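Local coordinates for acyl-CoA Binding Protein (Moniliophthora perniciosa, PDB 3FP5), which probably binds long-chain acyl-CoA esters and carries them within the cell, as other acyl-CoA binding proteins do, at residues 91-94 / 95-98. Residues are numbered along the deposited sequence; the frame is centred on the assembly and turned at random.
Sequences ADTE and ESKK
Thr-93 and Ser-96 clasp each other in a capping box at the start of helix 94-105. The amide of Ser-96 donates a nearly straight hydrogen bond to OG1 of the N-cap Thr-93 (Ser-96 N to Thr-93 OG1 3.0 Å). In return the amide of Thr-93 donates to OG of Ser-96 (Thr-93 N to Ser-96 OG 2.9 Å). Both residues suit their places because each carries a hydroxyl one carbon from the backbone; a chi1 of 64° in Thr-93 swings OG1 over the first turn, where amides still lack a carbonyl one turn earlier. OG of Ser-96, in a buried residue, is also hydrogen-bonded to the carbonyl of Leu-88 in the preceding helix.

Two main-chain hydrogen bonds then begin the helical pattern: Lys-97 N donates to Thr-93 O at 2.9 Å, and Lys-98 N to Glu-94 O at 3.1 Å. A water carries the polar network outward, lying 2.7 Å from Thr-93 OG1 and donating to OE1 of the extended Glu-95. The acidic Glu-94 and Glu-95 in this first turn probably interact favourably with the positive end of the helix dipole.

A salt bridge adds a charged contact between Lys-97 and Asp-92. Lys-97 runs back past Thr-93 O, its aliphatic CG 3.4 Å from that oxygen, then bends at its last torsion (chi4 54°) to place NZ 2.9 Å from OD1 of Asp-92. NZ meets OD1 from above the carboxylate plane, the two side chains lying alongside each other.

Asp-92, with positive phi, leaves the helical path and together with Thr-93 forms the two-residue link between helix 73-91 and helix 94-105. At this surface corner the CB atoms of Ala-91 and Ser-96 approach across the bend, and both side chains touch Ile-24 of the loop between helices 5-17 and 28-42.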
ATOM      1  N   ALA A  91     -10.902 -10.227   4.871  1.00 20.77           N
ATOM      2  CA  ALA A  91     -10.317 -11.468   5.385  1.00 23.09           C
ATOM      3  C   ALA A  91     -11.135 -11.968   6.569  1.00 22.11           C
ATOM      4  O   ALA A  91     -11.410 -13.168   6.694  1.00 25.82           O
ATOM      5  CB  ALA A  91      -8.873 -11.264   5.785  1.00 18.93           C
ATOM      6  N   ASP A  92     -11.494 -11.043   7.452  1.00 20.75           N
ATOM      7  CA  ASP A  92     -12.472 -11.306   8.492  1.00 21.48           C
ATOM      8  C   ASP A  92     -12.086 -12.482   9.397  1.00 21.71           C
ATOM      9  O   ASP A  92     -12.872 -13.415   9.611  1.00 26.75           O
ATOM     10  CB  ASP A  92     -13.838 -11.549   7.854  1.00 30.04           C
ATOM     11  CG  ASP A  92     -14.939 -11.707   8.878  1.00 30.07           C
ATOM     12  OD1 ASP A  92     -15.020 -10.868   9.806  1.00 32.48           O
ATOM     13  OD2 ASP A  92     -15.720 -12.673   8.749  1.00 39.46           O
ATOM     14  N   THR A  93     -10.866 -12.435   9.916  1.00 16.00           N
ATOM     15  CA  THR A  93     -10.398 -13.426  10.881  1.00 16.79           C
ATOM     16  C   THR A  93     -10.039 -12.719  12.184  1.00 17.39           C
ATOM     17  O   THR A  93      -9.949 -11.489  12.237  1.00 16.74           O
ATOM     18  CB  THR A  93      -9.162 -14.199  10.364  1.00 21.70           C
ATOM     19  OG1 THR A  93      -8.056 -13.302  10.208  1.00 21.62           O
ATOM     20  CG2 THR A  93      -9.457 -14.871   9.023  1.00 23.53           C
ATOM     21  N   GLU A  94      -9.836 -13.487  13.247  1.00 17.68           N
ATOM     22  CA  GLU A  94      -9.425 -12.877  14.499  1.00 15.96           C
ATOM     23  C   GLU A  94      -8.066 -12.223  14.324  1.00 13.69           C
ATOM     24  O   GLU A  94      -7.769 -11.214  14.959  1.00 14.35           O
ATOM     25  CB  GLU A  94      -9.379 -13.926  15.613  1.00 17.49           C
ATOM     26  CG  GLU A  94     -10.761 -14.415  16.010  1.00 18.59           C
ATOM     27  CD  GLU A  94     -11.597 -13.305  16.618  1.00 25.65           C
ATOM     28  OE1 GLU A  94     -11.029 -12.461  17.342  1.00 24.96           O
ATOM     29  OE2 GLU A  94     -12.821 -13.276  16.373  1.00 34.02           O
ATOM     30  N   GLU A  95      -7.240 -12.807  13.459  1.00 14.80           N
ATOM     31  CA  GLU A  95      -5.931 -12.233  13.169  1.00 13.68           C
ATOM     32  C   GLU A  95      -6.079 -10.879  12.472  1.00 13.79           C
ATOM     33  O   GLU A  95      -5.454  -9.896  12.879  1.00 15.31           O
ATOM     34  CB  GLU A  95      -5.086 -13.183  12.317  1.00 15.71           C
ATOM     35  CG  GLU A  95      -3.714 -12.615  11.942  1.00 18.33           C
ATOM     36  CD  GLU A  95      -2.894 -13.557  11.073  1.00 24.50           C
ATOM     37  OE1 GLU A  95      -3.417 -14.623  10.679  1.00 26.45           O
ATOM     38  OE2 GLU A  95      -1.717 -13.232  10.790  1.00 26.03           O
ATOM     39  N   SER A  96      -6.920 -10.819  11.442  1.00 13.54           N
ATOM     40  CA  SER A  96      -7.127  -9.557  10.732  1.00 14.33           C
ATOM     41  C   SER A  96      -7.763  -8.504  11.655  1.00 13.99           C
ATOM     42  O   SER A  96      -7.431  -7.320  11.571  1.00 13.60           O
ATOM     43  CB  SER A  96      -7.933  -9.743   9.435  1.00 17.13           C
ATOM     44  OG  SER A  96      -9.311  -9.952   9.668  1.00 16.42           O
ATOM     45  N   LYS A  97      -8.657  -8.934  12.541  1.00 13.85           N
ATOM     46  CA  LYS A  97      -9.254  -7.999  13.494  1.00 15.06           C
ATOM     47  C   LYS A  97      -8.201  -7.375  14.413  1.00 14.66           C
ATOM     48  O   LYS A  97      -8.274  -6.192  14.761  1.00 14.98           O
ATOM     49  CB  LYS A  97     -10.354  -8.680  14.314  1.00 21.61           C
ATOM     50  CG  LYS A  97     -11.644  -8.872  13.536  1.00 28.66           C
ATOM     51  CD  LYS A  97     -12.737  -9.495  14.397  1.00 43.14           C
ATOM     52  CE  LYS A  97     -14.016  -9.699  13.592  1.00 50.35           C
ATOM     53  NZ  LYS A  97     -13.770 -10.484  12.347  1.00 50.99           N
ATOM     54  N   LYS A  98      -7.219  -8.178  14.808  1.00 12.83           N
ATOM     55  CA  LYS A  98      -6.118  -7.705  15.631  1.00 14.57           C
ATOM     56  C   LYS A  98      -5.299  -6.648  14.887  1.00 14.61           C
ATOM     57  O   LYS A  98      -4.880  -5.641  15.473  1.00 15.31           O
ATOM     58  CB  LYS A  98      -5.229  -8.896  15.997  1.00 18.45           C
ATOM     59  CG  LYS A  98      -4.445  -8.761  17.279  1.00 27.30           C
ATOM     60  CD  LYS A  98      -3.860 -10.126  17.660  1.00 27.98           C
ATOM     61  CE  LYS A  98      -3.009 -10.052  18.917  1.00 29.89           C
ATOM     62  NZ  LYS A  98      -2.092 -11.229  19.031  1.00 28.21           N
TER
HETATM   63  O   HOH W   1      -5.938 -14.942   9.632  1.00 28.95           O